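PDB 6BHC: pseudopodium-enriched atypical kinase 1 from Homo sapiens, which is classed as a tyrosine-protein kinase but is regarded as a pseudokinase, and dimerizes through its kinase fold in an unusual way. Local coordinates for residues R178-E192 with I343-W355. The protein carries 1 engineered substitution. Sequence-based numbering, arbitrary orientation. Where two conformers were deposited one is given.
Sequences RQVCLLLLQLCSGLE and ISDAKGILQCLLW
The side chain of K347, on helix 343-354, sits as a knob among L185, C188, S189 and E192 of helix 178-192. Its CB touches C188 CB, and its CG packs 3.6 Å from L185 CD1. With CG anti to the backbone N (chi1 -176°) and the chain extended beyond it, CD and CE run on past E192 OE1 and S189 OG. NZ then forms a salt bridge with E192 OE1 (3.3 Å), met nearly along its C-O axis. In one of the two conformers of S189, NZ also donates to S189 OG (3.1 Å) and OG in turn to L185 O, a less certain link. The other carboxylate oxygen, E192 OE2, accepts from S344 OG at 2.9 Å, from above the carboxylate plane. Cut back to an alanine, K347 would lose the chain beyond CB, which would probably leave E192 OE1 without its charged mate and take from L185 CD1 one of its neighbours. Along the middle, the nearly antiparallel helices (154°) interlock knobs-into-holes: L350 CD1 wedges between L184 CB and C188 SG, each 3.6 Å away, while L185 CD2 meets the edge of the W355 ring. At the far end R178 NH1 donates to L354 O (3.2 Å), in the carbonyl plane on a lone pair, and L354 CD2 covers one guanidinium face. Y321 and E407 also bind this guanidinium, and R358 shares L354 O. Helices 277-289 and 322-332 flank the seam in the helical C-lobe of the kinase fold. Polar grips at both ends thus bracket an apolar middle, and E192 probably balances the K347 charge locally.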
loop_
_atom_site.group_PDB
_atom_site.type_symbol
_atom_site.label_atom_id
_atom_site.label_comp_id
_atom_site.label_asym_id
_atom_site.label_seq_id
_atom_site.Cartn_x
_atom_site.Cartn_y
_atom_site.Cartn_z
ATOM N N ARG A 178 17.001 -17.046 13.095
ATOM C CA ARG A 178 16.387 -16.344 11.972
ATOM C C ARG A 178 17.137 -15.054 11.662
ATOM O O ARG A 178 17.337 -14.715 10.490
ATOM C CB ARG A 178 14.912 -16.058 12.258
ATOM C CG ARG A 178 14.196 -15.377 11.096
ATOM C CD ARG A 178 12.696 -15.249 11.318
ATOM N NE ARG A 178 12.048 -14.632 10.163
ATOM C CZ ARG A 178 11.578 -15.306 9.119
ATOM N NH1 ARG A 178 11.671 -16.629 9.080
ATOM N NH2 ARG A 178 11.009 -14.662 8.110
ATOM N N GLN A 179 17.561 -14.322 12.698
ATOM C CA GLN A 179 18.397 -13.144 12.476
ATOM C C GLN A 179 19.702 -13.514 11.786
ATOM O O GLN A 179 20.221 -12.732 10.981
ATOM C CB GLN A 179 18.696 -12.438 13.800
ATOM C CG GLN A 179 17.477 -11.935 14.552
ATOM C CD GLN A 179 17.853 -11.211 15.833
ATOM O OE1 GLN A 179 18.408 -10.113 15.798
ATOM N NE2 GLN A 179 17.563 -11.831 16.970
ATOM N N VAL A 180 20.248 -14.693 12.092
ATOM C CA VAL A 180 21.461 -15.147 11.420
ATOM C C VAL A 180 21.210 -15.312 9.926
ATOM O O VAL A 180 22.018 -14.881 9.096
ATOM C CB VAL A 180 21.973 -16.449 12.066
ATOM C CG1 VAL A 180 23.051 -17.089 11.206
ATOM C CG2 VAL A 180 22.506 -16.167 13.460
ATOM N N CYS A 181 20.076 -15.919 9.560
ATOM C CA CYS A 181 19.741 -16.066 8.146
ATOM C C CYS A 181 19.580 -14.710 7.469
ATOM O O CYS A 181 19.974 -14.537 6.310
ATOM C CB CYS A 181 18.466 -16.895 7.985
ATOM S SG CYS A 181 18.631 -18.639 8.442
ATOM N N LEU A 182 19.002 -13.735 8.176
ATOM C CA LEU A 182 18.804 -12.415 7.586
ATOM C C LEU A 182 20.130 -11.693 7.379
ATOM O O LEU A 182 20.314 -11.003 6.369
ATOM C CB LEU A 182 17.866 -11.584 8.459
ATOM C CG LEU A 182 16.376 -11.869 8.268
ATOM C CD1 LEU A 182 15.552 -11.178 9.343
ATOM C CD2 LEU A 182 15.927 -11.428 6.880
ATOM N N LEU A 183 21.064 -11.834 8.322
ATOM C CA LEU A 183 22.384 -11.240 8.135
ATOM C C LEU A 183 23.152 -11.949 7.026
ATOM O O LEU A 183 23.812 -11.299 6.208
ATOM C CB LEU A 183 23.173 -11.279 9.444
ATOM C CG LEU A 183 22.598 -10.455 10.597
ATOM C CD1 LEU A 183 23.536 -10.477 11.795
ATOM C CD2 LEU A 183 22.320 -9.026 10.151
ATOM N N LEU A 184 23.073 -13.281 6.980
ATOM C CA LEU A 184 23.752 -14.024 5.924
ATOM C C LEU A 184 23.173 -13.699 4.555
ATOM O O LEU A 184 23.907 -13.683 3.559
ATOM C CB LEU A 184 23.664 -15.526 6.199
ATOM C CG LEU A 184 24.481 -16.065 7.377
ATOM C CD1 LEU A 184 24.165 -17.534 7.626
ATOM C CD2 LEU A 184 25.971 -15.869 7.135
ATOM N N LEU A 185 21.866 -13.438 4.486
ATOM C CA LEU A 185 21.247 -13.066 3.218
ATOM C C LEU A 185 21.792 -11.737 2.708
ATOM O O LEU A 185 22.044 -11.581 1.508
ATOM C CB LEU A 185 19.729 -12.998 3.379
ATOM C CG LEU A 185 18.927 -12.698 2.114
ATOM C CD1 LEU A 185 19.198 -13.760 1.070
ATOM C CD2 LEU A 185 17.441 -12.614 2.422
ATOM N N GLN A 186 21.976 -10.765 3.604
ATOM C CA GLN A 186 22.554 -9.489 3.194
ATOM C C GLN A 186 24.010 -9.652 2.775
ATOM O O GLN A 186 24.471 -8.982 1.844
ATOM C CB GLN A 186 22.435 -8.470 4.323
ATOM C CG GLN A 186 21.009 -8.173 4.745
ATOM C CD GLN A 186 20.941 -7.146 5.853
ATOM O OE1 GLN A 186 21.320 -5.988 5.670
ATOM N NE2 GLN A 186 20.466 -7.566 7.017
ATOM N N LEU A 187 24.749 -10.534 3.453
ATOM C CA LEU A 187 26.133 -10.794 3.071
ATOM C C LEU A 187 26.210 -11.362 1.661
ATOM O O LEU A 187 27.034 -10.929 0.848
ATOM C CB LEU A 187 26.787 -11.747 4.072
ATOM C CG LEU A 187 28.204 -12.214 3.720
ATOM C CD1 LEU A 187 29.160 -11.032 3.633
ATOM C CD2 LEU A 187 28.706 -13.239 4.728
ATOM N N CYS A 188 25.351 -12.338 1.352
ATOM C CA CYS A 188 25.345 -12.914 0.012
ATOM C C CYS A 188 25.006 -11.864 -1.038
ATOM O O CYS A 188 25.556 -11.887 -2.145
ATOM C CB CYS A 188 24.363 -14.085 -0.049
ATOM S SG CYS A 188 24.855 -15.489 0.985
ATOM N N SER A 189 24.114 -10.930 -0.704
ATOM C CA SER A 189 23.775 -9.863 -1.641
ATOM C C SER A 189 24.994 -9.006 -1.959
ATOM O O SER A 189 25.261 -8.695 -3.125
ATOM C CB SER A 189 22.645 -9.005 -1.072
ATOM O OG SER A 189 21.465 -9.770 -0.895
ATOM N N GLY A 190 25.750 -8.618 -0.930
ATOM C CA GLY A 190 26.946 -7.825 -1.164
ATOM C C GLY A 190 28.027 -8.598 -1.894
ATOM O O GLY A 190 28.729 -8.045 -2.744
ATOM N N LEU A 191 28.179 -9.887 -1.574
ATOM C CA LEU A 191 29.153 -10.709 -2.284
ATOM C C LEU A 191 28.733 -10.937 -3.730
ATOM O O LEU A 191 29.582 -10.996 -4.626
ATOM C CB LEU A 191 29.343 -12.044 -1.564
ATOM C CG LEU A 191 30.001 -11.983 -0.184
ATOM C CD1 LEU A 191 30.081 -13.372 0.430
ATOM C CD2 LEU A 191 31.384 -11.350 -0.275
ATOM N N GLU A 192 27.427 -11.067 -3.976
ATOM C CA GLU A 192 26.937 -11.180 -5.346
ATOM C C GLU A 192 27.228 -9.913 -6.140
ATOM O O GLU A 192 27.396 -9.968 -7.364
ATOM C CB GLU A 192 25.436 -11.477 -5.330
ATOM C CG GLU A 192 24.839 -11.846 -6.676
ATOM C CD GLU A 192 23.340 -12.087 -6.597
ATOM O OE1 GLU A 192 22.677 -11.450 -5.751
ATOM O OE2 GLU A 192 22.829 -12.917 -7.378
ATOM N N ILE A 343 27.589 -18.295 -4.708
ATOM C CA ILE A 343 27.017 -17.421 -3.690
ATOM C C ILE A 343 25.579 -17.042 -4.023
ATOM O O ILE A 343 24.825 -16.640 -3.129
ATOM C CB ILE A 343 27.892 -16.167 -3.498
ATOM C CG1 ILE A 343 27.742 -15.622 -2.076
ATOM C CG2 ILE A 343 27.539 -15.094 -4.520
ATOM C CD1 ILE A 343 28.312 -16.533 -1.007
ATOM N N SER A 344 25.170 -17.166 -5.289
ATOM C CA SER A 344 23.773 -16.947 -5.644
ATOM C C SER A 344 22.906 -18.143 -5.275
ATOM O O SER A 344 21.709 -17.978 -5.015
ATOM C CB SER A 344 23.643 -16.646 -7.136
ATOM O OG SER A 344 24.277 -15.424 -7.466
ATOM N N ASP A 345 23.485 -19.344 -5.257
ATOM C CA ASP A 345 22.759 -20.507 -4.760
ATOM C C ASP A 345 22.591 -20.436 -3.249
ATOM O O ASP A 345 21.529 -20.786 -2.720
ATOM C CB ASP A 345 23.486 -21.790 -5.162
ATOM C CG ASP A 345 23.675 -21.908 -6.662
ATOM O OD1 ASP A 345 22.782 -21.455 -7.410
ATOM O OD2 ASP A 345 24.717 -22.447 -7.091
ATOM N N ALA A 346 23.629 -19.982 -2.540
ATOM C CA ALA A 346 23.511 -19.769 -1.103
ATOM C C ALA A 346 22.424 -18.753 -0.787
ATOM O O ALA A 346 21.692 -18.901 0.198
ATOM C CB ALA A 346 24.852 -19.316 -0.525
ATOM N N LYS A 347 22.305 -17.712 -1.615
ATOM C CA LYS A 347 21.238 -16.738 -1.424
ATOM C C LYS A 347 19.870 -17.395 -1.549
ATOM O O LYS A 347 18.975 -17.139 -0.739
ATOM C CB LYS A 347 21.388 -15.597 -2.430
ATOM C CG LYS A 347 20.388 -14.466 -2.255
ATOM C CD LYS A 347 20.759 -13.263 -3.107
ATOM C CE LYS A 347 19.873 -12.069 -2.795
ATOM N NZ LYS A 347 20.290 -10.864 -3.563
ATOM N N GLY A 348 19.694 -18.255 -2.552
ATOM C CA GLY A 348 18.421 -18.932 -2.720
ATOM C C GLY A 348 18.083 -19.862 -1.576
ATOM O O GLY A 348 16.914 -20.002 -1.215
ATOM N N ILE A 349 19.092 -20.505 -0.990
ATOM C CA ILE A 349 18.860 -21.342 0.181
ATOM C C ILE A 349 18.406 -20.488 1.358
ATOM O O ILE A 349 17.423 -20.809 2.035
ATOM C CB ILE A 349 20.128 -22.147 0.516
ATOM C CG1 ILE A 349 20.420 -23.163 -0.592
ATOM C CG2 ILE A 349 19.989 -22.839 1.867
ATOM C CD1 ILE A 349 21.607 -24.056 -0.314
ATOM N N LEU A 350 19.104 -19.375 1.605
ATOM C CA LEU A 350 18.733 -18.494 2.708
ATOM C C LEU A 350 17.336 -17.920 2.514
ATOM O O LEU A 350 16.561 -17.819 3.471
ATOM C CB LEU A 350 19.763 -17.375 2.846
ATOM C CG LEU A 350 21.144 -17.821 3.327
ATOM C CD1 LEU A 350 22.171 -16.725 3.111
ATOM C CD2 LEU A 350 21.086 -18.221 4.793
ATOM N N GLN A 351 16.996 -17.539 1.280
ATOM C CA GLN A 351 15.639 -17.080 1.000
ATOM C C GLN A 351 14.622 -18.181 1.265
ATOM O O GLN A 351 13.521 -17.916 1.763
ATOM C CB GLN A 351 15.542 -16.596 -0.445
ATOM C CG GLN A 351 16.321 -15.326 -0.729
ATOM C CD GLN A 351 16.468 -15.054 -2.211
ATOM O OE1 GLN A 351 16.502 -15.979 -3.023
ATOM N NE2 GLN A 351 16.556 -13.779 -2.574
ATOM N N CYS A 352 14.975 -19.427 0.944
ATOM C CA CYS A 352 14.056 -20.535 1.174
ATOM C C CYS A 352 13.859 -20.795 2.663
ATOM O O CYS A 352 12.744 -21.098 3.102
ATOM C CB CYS A 352 14.558 -21.795 0.474
ATOM S SG CYS A 352 13.498 -23.232 0.731
ATOM N N LEU A 353 14.929 -20.690 3.457
ATOM C CA LEU A 353 14.793 -20.903 4.894
ATOM C C LEU A 353 13.974 -19.801 5.553
ATOM O O LEU A 353 13.285 -20.052 6.549
ATOM C CB LEU A 353 16.173 -20.999 5.548
ATOM C CG LEU A 353 17.101 -22.122 5.079
ATOM C CD1 LEU A 353 18.416 -22.093 5.848
ATOM C CD2 LEU A 353 16.426 -23.479 5.216
ATOM N N LEU A 354 14.028 -18.582 5.014
ATOM C CA LEU A 354 13.318 -17.459 5.617
ATOM C C LEU A 354 11.849 -17.432 5.209
ATOM O O LEU A 354 10.964 -17.332 6.065
ATOM C CB LEU A 354 14.007 -16.148 5.236
ATOM C CG LEU A 354 15.351 -15.899 5.920
ATOM C CD1 LEU A 354 16.140 -14.835 5.180
ATOM C CD2 LEU A 354 15.126 -15.492 7.368
ATOM N N TRP A 355 11.572 -17.514 3.908
ATOM C CA TRP A 355 10.206 -17.460 3.404
ATOM C C TRP A 355 9.849 -18.582 2.445
ATOM O O TRP A 355 8.657 -18.882 2.300
ATOM C CB TRP A 355 9.946 -16.128 2.685
ATOM C CG TRP A 355 10.448 -14.939 3.426
ATOM C CD1 TRP A 355 9.843 -14.309 4.473
ATOM C CD2 TRP A 355 11.663 -14.225 3.173
ATOM N NE1 TRP A 355 10.610 -13.247 4.892
ATOM C CE2 TRP A 355 11.731 -13.175 4.109
ATOM C CE3 TRP A 355 12.701 -14.374 2.248
ATOM C CZ2 TRP A 355 12.796 -12.279 4.147
ATOM C CZ3 TRP A 355 13.758 -13.482 2.287
ATOM C CH2 TRP A 355 13.797 -12.448 3.231
#